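Side-chain contacts in beta-1,4-mannanase (Caldicellulosiruptor saccharolyticus, PDB 1PMH), which probably binds beta-mannan chains through its family 27 carbohydrate-binding module, here holding mannohexaose, on behalf of an enzyme that hydrolyses beta-1,4-mannosidic linkages: residues K128-N133 and Y137-K142; M89-D94 and G101-K106; N5-D10 and T80-V85. All coordinates share one frame; numbering follows the deposited sequence.

In the fold
The three contacts lie in a jellyroll beta-sandwich of two antiparallel sheets. Along the chain contact 3 closes first, then contact 2, then contact 1. Contacts 1 and 2 have centres about 10 Å apart and touch, because strand 135-145 of contact 1 is the sheet neighbour of strand 84-92, which contact 2 uses. Contact 2 crosses the core from that sheet to strand 102-109, whose Lys-106 binds the mannose chain. Segment 80-85 of contact 3 leads into the same strand 84-92, on the opposite side of the chain's centre, about 24 Å from contact 2 between centres; its other segment carries a calcium ligand. Contacts 3 and 2 thus lie near the two ends of one strand.

Contact 1: K128-N133 and Y137-K142; sequences KKVKIN and YTVIHK
The carbonyl O of Tyr-137 takes two hydrogens from strand 128-132. The N-H of Val-130 gives a full hydrogen bond (Val-130 N to Tyr-137 O 2.9 Å), and the CA-H of Lys-129 adds a weaker contact (Lys-129 CA to Tyr-137 O 3.3 Å). Tyr-137 N returns a bond to Val-130 O at 2.8 Å, making Val-130 and Tyr-137 an antiparallel hydrogen-bonded pair. Lys-128 and Val-139 form a second such pair, with Lys-129 and Thr-138 the non-hydrogen-bonded pair between them. This is the beta hairpin of strands 128-132 and 135-145, on one sheet of the jellyroll sandwich; on its other side strand 135-145 bonds to strand 84-92.

Val-139 shares a face of the sheet with Lys-128, Val-130 and Tyr-137 and packs between the first two. Both valines are modelled in two conformers; in those given here, Val-139 CG2 lies 3.8 Å from Val-130 CB, while Val-139 CG1, anti to the backbone N (chi1 179°), is 3.6 Å from Lys-128 NZ. The lysine gets there with CG set between its own N and carbonyl carbon (chi1 52°) and a chain that runs straight until it bends at the last torsion (-51°), bringing NZ near His-141 as well. The imidazole NE2 is hydrogen-bonded to Glu-86.

Toward the turn, Ile-132 CB lies 3.9 Å from CE1 of the Tyr-137 ring, and the two side chains cross at about a right angle. Both Val-130 O and Ile-132 O lie at that ring's edge, near its plane. A water links the phenol hydroxyl to strand 128-132, accepting from Tyr-137 OH at 2.6 Å and donating to Ile-132 O at 3.1 Å. On the other face, Lys-129 makes a cation-pi contact with Tyr-93.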
loop_
_atom_site.group_PDB
_atom_site.type_symbol
_atom_site.label_atom_id
_atom_site.label_comp_id
_atom_site.label_asym_id
_atom_site.label_seq_id
_atom_site.Cartn_x
_atom_site.Cartn_y
_atom_site.Cartn_z
ATOM N N LYS A 128 9.467 10.609 -6.019
ATOM C CA LYS A 128 10.331 11.681 -5.535
ATOM C C LYS A 128 11.217 11.164 -4.427
ATOM O O LYS A 128 10.806 10.310 -3.643
ATOM C CB LYS A 128 9.528 12.868 -4.984
ATOM C CG LYS A 128 8.453 12.645 -3.951
ATOM C CD LYS A 128 7.814 14.003 -3.661
ATOM C CE LYS A 128 6.908 14.061 -2.453
ATOM N NZ LYS A 128 5.850 13.018 -2.387
ATOM N N LYS A 129 12.410 11.719 -4.306
ATOM C CA LYS A 129 13.314 11.391 -3.230
ATOM C C LYS A 129 13.126 12.424 -2.119
ATOM O O LYS A 129 13.315 13.612 -2.350
ATOM C CB LYS A 129 14.762 11.401 -3.738
ATOM C CG LYS A 129 15.788 10.931 -2.722
ATOM C CD LYS A 129 17.182 11.085 -3.365
ATOM C CE LYS A 129 18.304 10.543 -2.533
ATOM N NZ LYS A 129 19.572 10.743 -3.281
ATOM N N VAL A 130 12.793 11.963 -0.918
ATOM C CA VAL A 130 12.485 12.795 0.244
ATOM C C VAL A 130 13.341 12.351 1.412
ATOM O O VAL A 130 13.476 11.154 1.645
ATOM C CB VAL A 130 10.975 12.667 0.533
ATOM C CG1 VAL A 130 10.573 13.514 1.730
ATOM C CG2 VAL A 130 10.151 13.160 -0.652
ATOM N N LYS A 131 13.822 13.266 2.231
ATOM C CA LYS A 131 14.537 12.930 3.438
ATOM C C LYS A 131 13.617 13.045 4.665
ATOM O O LYS A 131 12.991 14.092 4.856
ATOM C CB LYS A 131 15.776 13.820 3.668
ATOM C CG LYS A 131 16.737 13.324 4.750
ATOM C CD LYS A 131 17.943 14.174 5.098
ATOM C CE LYS A 131 18.839 14.423 3.896
ATOM N NZ LYS A 131 19.517 13.228 3.354
ATOM N N ILE A 132 13.543 11.970 5.438
ATOM C CA ILE A 132 12.733 11.856 6.650
ATOM C C ILE A 132 13.605 11.261 7.739
ATOM O O ILE A 132 14.192 10.222 7.540
ATOM C CB ILE A 132 11.523 10.965 6.381
ATOM C CG1 ILE A 132 10.635 11.499 5.259
ATOM C CG2 ILE A 132 10.792 10.777 7.727
ATOM C CD1 ILE A 132 9.551 10.526 4.791
ATOM N N ASN A 133 13.772 11.950 8.859
ATOM C CA ASN A 133 14.593 11.429 9.976
ATOM C C ASN A 133 15.970 10.984 9.569
ATOM O O ASN A 133 16.451 9.919 9.995
ATOM C CB ASN A 133 13.879 10.395 10.816
ATOM C CG ASN A 133 12.619 10.941 11.399
ATOM O OD1 ASN A 133 12.680 12.144 11.774
ATOM N ND2 ASN A 133 11.557 10.263 11.472
ATOM N N TYR A 137 14.283 8.536 1.191
ATOM C CA TYR A 137 13.301 7.581 0.750
ATOM C C TYR A 137 12.866 7.873 -0.672
ATOM O O TYR A 137 12.683 9.037 -1.049
ATOM C CB TYR A 137 12.047 7.656 1.618
ATOM C CG TYR A 137 12.323 7.173 3.026
ATOM C CD1 TYR A 137 12.826 8.017 4.023
ATOM C CD2 TYR A 137 12.126 5.858 3.380
ATOM C CE1 TYR A 137 13.124 7.543 5.283
ATOM C CE2 TYR A 137 12.422 5.353 4.634
ATOM C CZ TYR A 137 12.955 6.209 5.600
ATOM O OH TYR A 137 13.272 5.735 6.846
ATOM N N THR A 138 12.620 6.808 -1.429
ATOM C CA THR A 138 11.785 6.870 -2.631
ATOM C C THR A 138 10.348 6.944 -2.182
ATOM O O THR A 138 9.922 6.093 -1.398
ATOM C CB THR A 138 11.997 5.564 -3.416
ATOM O OG1 THR A 138 13.373 5.398 -3.745
ATOM C CG2 THR A 138 11.120 5.488 -4.635
ATOM N N VAL A 139 9.617 7.964 -2.644
ATOM C CA VAL A 139 8.238 8.156 -2.248
ATOM C C VAL A 139 7.345 8.166 -3.465
ATOM O O VAL A 139 7.544 8.915 -4.428
ATOM C CB VAL A 139 8.108 9.470 -1.498
ATOM C CG1 VAL A 139 6.649 9.718 -1.091
ATOM C CG2 VAL A 139 9.042 9.485 -0.271
ATOM N N ILE A 140 6.337 7.307 -3.422
ATOM C CA ILE A 140 5.299 7.160 -4.448
ATOM C C ILE A 140 4.010 7.612 -3.813
ATOM O O ILE A 140 3.586 7.089 -2.802
ATOM C CB ILE A 140 5.217 5.725 -4.938
ATOM C CG1 ILE A 140 6.533 5.395 -5.638
ATOM C CG2 ILE A 140 4.029 5.526 -5.891
ATOM C CD1 ILE A 140 6.708 3.987 -6.003
ATOM N N HIS A 141 3.403 8.606 -4.428
ATOM C CA HIS A 141 2.159 9.183 -3.940
ATOM C C HIS A 141 1.216 9.244 -5.121
ATOM O O HIS A 141 1.434 10.020 -6.060
ATOM C CB HIS A 141 2.419 10.583 -3.386
ATOM C CG HIS A 141 1.231 11.241 -2.774
ATOM N ND1 HIS A 141 1.267 12.536 -2.306
ATOM C CD2 HIS A 141 0.002 10.771 -2.472
ATOM C CE1 HIS A 141 0.148 12.770 -1.642
ATOM N NE2 HIS A 141 -0.707 11.804 -1.904
ATOM N N LYS A 142 0.153 8.433 -5.101
ATOM C CA LYS A 142 -0.757 8.316 -6.248
ATOM C C LYS A 142 -2.173 8.237 -5.735
ATOM O O LYS A 142 -2.398 7.846 -4.603
ATOM C CB LYS A 142 -0.520 7.021 -7.057
ATOM C CG LYS A 142 0.835 6.855 -7.675
ATOM C CD LYS A 142 0.988 7.680 -8.907
ATOM C CE LYS A 142 2.221 7.306 -9.718
ATOM N NZ LYS A 142 2.691 8.479 -10.531
HETATM O O HOH W 1 13.882 7.409 8.691
#

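Contact 2: M89-D94 and G101-K106; sequences MFIPYD and GGFAYK. Unlike the reference sequence in segment 101-106: Ala-104 (reference Pro). With BMA (beta-D-mannopyranose), chain B; BMA (beta-D-mannopyranose), chain C.
Met-89, present as selenomethionine, meets two aromatic side chains of strand 102-109 across the core of the beta-sandwich. Its CE sits over one face of the Tyr-105 ring, 3.9 Å from the centroid and 14° off the normal, a CH-pi contact. The selenium turns to the other ring, lying in its plane at the edge, with SE 3.9 Å from Phe-103 CZ: a Met-aromatic contact. CG stands opposite the backbone N (chi1 -179°) and the chain stays extended until its last torsion (-55°), which swings CE onto the tyrosine. Beside it, Ile-91 CD1 approaches the same end of the phenylalanine, 4.1 Å from Phe-103 CZ. No hydrogen bond joins the two strands, whose axes come no nearer than 12.0 Å, so side chains alone span the gap.

Farther out, Phe-162 packs on both Met-89 and Phe-103, and Tyr-105 OH is hydrogen-bonded to Glu-119. Next along the strand, Lys-106 belongs to the mannan site. Its amino group, also salt-bridged to Glu-115, bonds to two successive mannoses: NZ lies 2.8 Å from O2 of the chain B mannose and 2.9 Å from O3 of the chain C mannose.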
loop_
_atom_site.group_PDB
_atom_site.type_symbol
_atom_site.label_atom_id
_atom_site.label_comp_id
_atom_site.label_asym_id
_atom_site.label_seq_id
_atom_site.Cartn_x
_atom_site.Cartn_y
_atom_site.Cartn_z
HETATM N N MSE A 89 3.666 5.647 -0.398
HETATM C CA MSE A 89 4.546 4.495 -0.230
HETATM C C MSE A 89 5.969 4.985 -0.147
HETATM O O MSE A 89 6.363 5.855 -0.922
HETATM C CB MSE A 89 4.322 3.595 -1.427
HETATM C CG MSE A 89 5.115 2.367 -1.434
HETATM SE SE MSE A 89 4.869 1.384 -3.110
HETATM C CE MSE A 89 3.192 1.226 -3.115
ATOM N N PHE A 90 6.757 4.415 0.769
ATOM C CA PHE A 90 8.105 4.877 1.069
ATOM C C PHE A 90 9.049 3.679 1.043
ATOM O O PHE A 90 8.798 2.705 1.746
ATOM C CB PHE A 90 8.208 5.535 2.464
ATOM C CG PHE A 90 7.196 6.633 2.705
ATOM C CD1 PHE A 90 5.889 6.350 2.980
ATOM C CD2 PHE A 90 7.593 7.948 2.679
ATOM C CE1 PHE A 90 4.955 7.340 3.150
ATOM C CE2 PHE A 90 6.657 8.960 2.854
ATOM C CZ PHE A 90 5.346 8.633 3.071
ATOM N N ILE A 91 10.168 3.804 0.344
ATOM C CA ILE A 91 11.174 2.742 0.338
ATOM C C ILE A 91 12.516 3.416 0.605
ATOM O O ILE A 91 12.880 4.348 -0.098
ATOM C CB ILE A 91 11.241 1.968 -0.998
ATOM C CG1 ILE A 91 9.846 1.614 -1.535
ATOM C CG2 ILE A 91 12.085 0.735 -0.788
ATOM C CD1 ILE A 91 9.241 2.591 -2.532
ATOM N N PRO A 92 13.287 2.949 1.600
ATOM C CA PRO A 92 14.629 3.524 1.865
ATOM C C PRO A 92 15.422 3.598 0.554
ATOM O O PRO A 92 15.681 2.588 -0.093
ATOM C CB PRO A 92 15.231 2.534 2.845
ATOM C CG PRO A 92 14.116 1.939 3.518
ATOM C CD PRO A 92 12.987 1.878 2.573
ATOM N N TYR A 93 15.893 4.789 0.210
ATOM C CA TYR A 93 16.475 5.057 -1.075
ATOM C C TYR A 93 17.781 4.366 -1.283
ATOM O O TYR A 93 17.998 3.748 -2.327
ATOM C CB TYR A 93 16.634 6.558 -1.300
ATOM C CG TYR A 93 17.212 6.908 -2.643
ATOM C CD1 TYR A 93 16.405 7.104 -3.762
ATOM C CD2 TYR A 93 18.593 6.971 -2.817
ATOM C CE1 TYR A 93 16.965 7.383 -4.985
ATOM C CE2 TYR A 93 19.149 7.247 -4.048
ATOM C CZ TYR A 93 18.325 7.437 -5.132
ATOM O OH TYR A 93 18.864 7.701 -6.372
ATOM N N ASP A 94 18.685 4.480 -0.324
ATOM C CA ASP A 94 20.042 3.979 -0.552
ATOM C C ASP A 94 20.035 2.470 -0.765
ATOM O O ASP A 94 20.605 1.966 -1.728
ATOM C CB ASP A 94 20.963 4.396 0.588
ATOM C CG ASP A 94 21.272 5.881 0.559
ATOM O OD1 ASP A 94 21.133 6.561 -0.483
ATOM O OD2 ASP A 94 21.674 6.452 1.592
ATOM N N GLY A 101 16.965 -5.217 -10.001
ATOM C CA GLY A 101 15.595 -5.370 -10.447
ATOM C C GLY A 101 14.705 -4.256 -9.943
ATOM O O GLY A 101 15.119 -3.123 -9.842
ATOM N N GLY A 102 13.445 -4.574 -9.693
ATOM C CA GLY A 102 12.478 -3.600 -9.226
ATOM C C GLY A 102 11.255 -4.337 -8.756
ATOM O O GLY A 102 11.311 -5.535 -8.561
ATOM N N PHE A 103 10.195 -3.621 -8.481
ATOM C CA PHE A 103 8.978 -4.270 -8.053
ATOM C C PHE A 103 7.770 -3.616 -8.691
ATOM O O PHE A 103 7.814 -2.500 -9.176
ATOM C CB PHE A 103 8.875 -4.353 -6.515
ATOM C CG PHE A 103 8.550 -3.066 -5.801
ATOM C CD1 PHE A 103 7.254 -2.722 -5.541
ATOM C CD2 PHE A 103 9.554 -2.228 -5.336
ATOM C CE1 PHE A 103 6.918 -1.571 -4.886
ATOM C CE2 PHE A 103 9.227 -1.076 -4.660
ATOM C CZ PHE A 103 7.900 -0.751 -4.459
ATOM N N ALA A 104 6.682 -4.370 -8.666
ATOM C CA ALA A 104 5.375 -3.919 -9.118
ATOM C C ALA A 104 4.445 -3.837 -7.920
ATOM O O ALA A 104 4.625 -4.532 -6.921
ATOM C CB ALA A 104 4.833 -4.904 -10.144
ATOM N N TYR A 105 3.424 -3.021 -8.024
ATOM C CA TYR A 105 2.358 -3.005 -7.056
ATOM C C TYR A 105 1.031 -2.803 -7.757
ATOM O O TYR A 105 0.934 -2.269 -8.871
ATOM C CB TYR A 105 2.575 -2.002 -5.916
ATOM C CG TYR A 105 2.400 -0.584 -6.377
ATOM C CD1 TYR A 105 1.164 0.004 -6.347
ATOM C CD2 TYR A 105 3.448 0.169 -6.873
ATOM C CE1 TYR A 105 0.956 1.302 -6.816
ATOM C CE2 TYR A 105 3.279 1.459 -7.325
ATOM C CZ TYR A 105 2.013 2.006 -7.356
ATOM O OH TYR A 105 1.772 3.281 -7.799
ATOM N N LYS A 106 -0.016 -3.252 -7.078
ATOM C CA LYS A 106 -1.401 -3.055 -7.497
ATOM C C LYS A 106 -2.220 -2.629 -6.291
ATOM O O LYS A 106 -1.960 -3.063 -5.185
ATOM C CB LYS A 106 -2.007 -4.304 -8.109
ATOM C CG LYS A 106 -1.218 -4.935 -9.227
ATOM C CD LYS A 106 -1.975 -6.027 -9.954
ATOM C CE LYS A 106 -1.255 -6.511 -11.212
ATOM N NZ LYS A 106 -2.081 -7.558 -11.903
HETATM C C1 BMA B . -1.279 -10.948 -11.787
HETATM C C2 BMA B . -1.451 -10.831 -10.304
HETATM C C3 BMA B . -2.587 -11.765 -9.900
HETATM C C4 BMA B . -3.834 -11.462 -10.749
HETATM C C5 BMA B . -3.507 -11.430 -12.227
HETATM C C6 BMA B . -4.724 -10.968 -13.009
HETATM O O2 BMA B . -1.782 -9.502 -9.970
HETATM O O3 BMA B . -2.790 -11.653 -8.485
HETATM O O4 BMA B . -4.733 -12.531 -10.646
HETATM O O5 BMA B . -2.451 -10.543 -12.483
HETATM O O6 BMA B . -4.456 -11.150 -14.355
HETATM C C1 BMA C . 2.496 -9.962 -15.084
HETATM C C2 BMA C . 1.287 -9.105 -15.379
HETATM C C3 BMA C . 0.462 -8.996 -14.105
HETATM C C4 BMA C . 0.270 -10.339 -13.471
HETATM C C5 BMA C . 1.586 -11.106 -13.276
HETATM C C6 BMA C . 1.444 -12.494 -12.707
HETATM O O2 BMA C . 0.501 -9.741 -16.370
HETATM O O3 BMA C . -0.755 -8.289 -14.319
HETATM O O4 BMA C . -0.280 -10.063 -12.205
HETATM O O5 BMA C . 2.236 -11.215 -14.533
HETATM O O6 BMA C . 0.544 -13.265 -13.472
#

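Contact 3: N5-D10 and T80-V85; sequences NPVVLD and TGYKSV. With CA (calcium ion), chain D.
Segments 5-10 and 80-85 pass without pairing as strands; the nearest CA atoms, Pro-6 CA and Tyr-82 CA, are 8.0 Å apart. One large side chain bridges this distance at the edge of the jellyroll beta-sandwich. Tyr-82 points its phenol at the N-terminal segment and its OH donates to the carbonyl O of Asn-5, a short bond of 2.5 Å. The hydroxyl stands 32° out of the carbonyl plane, with a C=O...O angle of 141°. The carbonyl oxygen in turn lies in the plane of the tyrosine ring, at its edge, only 3.3 Å from Tyr-82 CE2. The oxygen thus sits beside the hydroxyl end of the ring. With CG beside its own backbone N (chi1 -67°), the tyrosine ring extends across the gap between the segments.

Pro-6 CA also lies at this edge, 4.2 Å from Tyr-82 CE2. Val-7 adds a looser apolar contact, its CG2 4.5 Å from Tyr-82 CE2. Ile-180 of strand 172-181 touches both Val-7 and Tyr-82, and the Phe-77 ring meets the tyrosine ring at a steep angle. That central strand also organises the two backbones: Val-7 and Leu-9 bond to Ile-180 and Val-178, while a classic beta bulge sets Lys-83 and Ser-84 together against Arg-181 just where strand 84-92 starts.

Beyond Leu-9 the N-terminal strand gives way to the calcium site, at the end of the segment far from Tyr-82. Asp-10 contributes its main-chain carbonyl, alongside Glu-12, Asn-44, Tyr-46 and Asp-176, and the calcium ion lies 2.4 Å from Asp-10 O and 2.3 Å from a bound water.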
loop_
_atom_site.group_PDB
_atom_site.type_symbol
_atom_site.label_atom_id
_atom_site.label_comp_id
_atom_site.label_asym_id
_atom_site.label_seq_id
_atom_site.Cartn_x
_atom_site.Cartn_y
_atom_site.Cartn_z
ATOM N N ASN A 5 -17.889 11.136 3.931
ATOM C CA ASN A 5 -16.755 11.281 4.832
ATOM C C ASN A 5 -15.617 10.417 4.281
ATOM O O ASN A 5 -15.770 9.214 4.127
ATOM C CB ASN A 5 -17.122 10.721 6.205
ATOM C CG ASN A 5 -18.227 11.493 6.890
ATOM O OD1 ASN A 5 -18.331 12.705 6.720
ATOM N ND2 ASN A 5 -19.022 10.798 7.704
ATOM N N PRO A 6 -14.438 10.981 4.075
ATOM C CA PRO A 6 -13.289 10.174 3.645
ATOM C C PRO A 6 -12.953 9.101 4.652
ATOM O O PRO A 6 -13.110 9.348 5.843
ATOM C CB PRO A 6 -12.162 11.198 3.496
ATOM C CG PRO A 6 -12.936 12.552 3.371
ATOM C CD PRO A 6 -14.121 12.409 4.215
ATOM N N VAL A 7 -12.496 7.962 4.162
ATOM C CA VAL A 7 -11.978 6.920 5.032
ATOM C C VAL A 7 -10.468 7.133 5.063
ATOM O O VAL A 7 -9.819 7.116 4.037
ATOM C CB VAL A 7 -12.279 5.511 4.517
ATOM C CG1 VAL A 7 -11.672 4.486 5.416
ATOM C CG2 VAL A 7 -13.757 5.256 4.353
ATOM N N VAL A 8 -9.939 7.444 6.244
ATOM C CA VAL A 8 -8.559 7.878 6.372
ATOM C C VAL A 8 -7.784 6.861 7.208
ATOM O O VAL A 8 -7.910 6.778 8.440
ATOM C CB VAL A 8 -8.484 9.247 7.077
ATOM C CG1 VAL A 8 -7.067 9.726 7.207
ATOM C CG2 VAL A 8 -9.256 10.249 6.218
ATOM N N LEU A 9 -6.951 6.068 6.542
ATOM C CA LEU A 9 -6.114 5.039 7.160
ATOM C C LEU A 9 -4.694 5.612 7.236
ATOM O O LEU A 9 -3.840 5.404 6.377
ATOM C CB LEU A 9 -6.218 3.750 6.360
ATOM C CG LEU A 9 -7.627 3.279 6.001
ATOM C CD1 LEU A 9 -7.596 1.936 5.303
ATOM C CD2 LEU A 9 -8.484 3.166 7.258
ATOM N N ASP A 10 -4.487 6.350 8.318
ATOM C CA ASP A 10 -3.263 7.111 8.551
ATOM C C ASP A 10 -2.377 6.530 9.658
ATOM O O ASP A 10 -1.311 7.072 9.929
ATOM C CB ASP A 10 -3.529 8.590 8.826
ATOM C CG ASP A 10 -4.395 8.844 10.023
ATOM O OD1 ASP A 10 -4.707 7.909 10.785
ATOM O OD2 ASP A 10 -4.788 10.021 10.211
ATOM N N THR A 80 -20.656 4.611 -3.008
ATOM C CA THR A 80 -21.358 5.734 -3.606
ATOM C C THR A 80 -20.709 7.047 -3.192
ATOM O O THR A 80 -20.512 7.302 -2.002
ATOM C CB THR A 80 -22.850 5.725 -3.229
ATOM O OG1 THR A 80 -23.446 4.484 -3.657
ATOM C CG2 THR A 80 -23.647 6.835 -3.931
ATOM N N GLY A 81 -20.373 7.864 -4.176
ATOM C CA GLY A 81 -19.755 9.149 -3.896
ATOM C C GLY A 81 -18.274 9.134 -3.643
ATOM O O GLY A 81 -17.673 10.201 -3.529
ATOM N N TYR A 82 -17.667 7.956 -3.593
ATOM C CA TYR A 82 -16.208 7.873 -3.488
ATOM C C TYR A 82 -15.653 7.673 -4.886
ATOM O O TYR A 82 -16.178 6.888 -5.663
ATOM C CB TYR A 82 -15.789 6.724 -2.557
ATOM C CG TYR A 82 -16.183 6.953 -1.101
ATOM C CD1 TYR A 82 -17.433 6.586 -0.611
ATOM C CD2 TYR A 82 -15.312 7.520 -0.191
ATOM C CE1 TYR A 82 -17.785 6.783 0.706
ATOM C CE2 TYR A 82 -15.641 7.726 1.149
ATOM C CZ TYR A 82 -16.882 7.377 1.585
ATOM O OH TYR A 82 -17.251 7.549 2.902
ATOM N N LYS A 83 -14.573 8.393 -5.206
ATOM C CA LYS A 83 -14.048 8.454 -6.561
ATOM C C LYS A 83 -12.593 8.064 -6.688
ATOM O O LYS A 83 -12.139 7.852 -7.806
ATOM C CB LYS A 83 -14.288 9.824 -7.224
ATOM C CG LYS A 83 -15.769 10.204 -7.246
ATOM C CD LYS A 83 -15.964 11.425 -8.104
ATOM C CE LYS A 83 -17.423 11.773 -8.234
ATOM N NZ LYS A 83 -17.664 12.835 -9.215
ATOM N N SER A 84 -11.862 7.936 -5.577
ATOM C CA SER A 84 -10.460 7.591 -5.665
ATOM C C SER A 84 -9.981 6.879 -4.412
ATOM O O SER A 84 -10.552 7.026 -3.337
ATOM C CB SER A 84 -9.585 8.838 -5.929
ATOM O OG SER A 84 -9.591 9.750 -4.860
ATOM N N VAL A 85 -8.895 6.147 -4.575
ATOM C CA VAL A 85 -8.072 5.612 -3.467
ATOM C C VAL A 85 -6.676 6.194 -3.628
ATOM O O VAL A 85 -6.076 6.051 -4.675
ATOM C CB VAL A 85 -8.025 4.069 -3.471
ATOM C CG1 VAL A 85 -7.071 3.595 -2.367
ATOM C CG2 VAL A 85 -9.454 3.525 -3.237
HETATM CA CA CA D . 0.677 8.281 9.564
HETATM O O HOH W 2 -0.500 10.095 8.719
#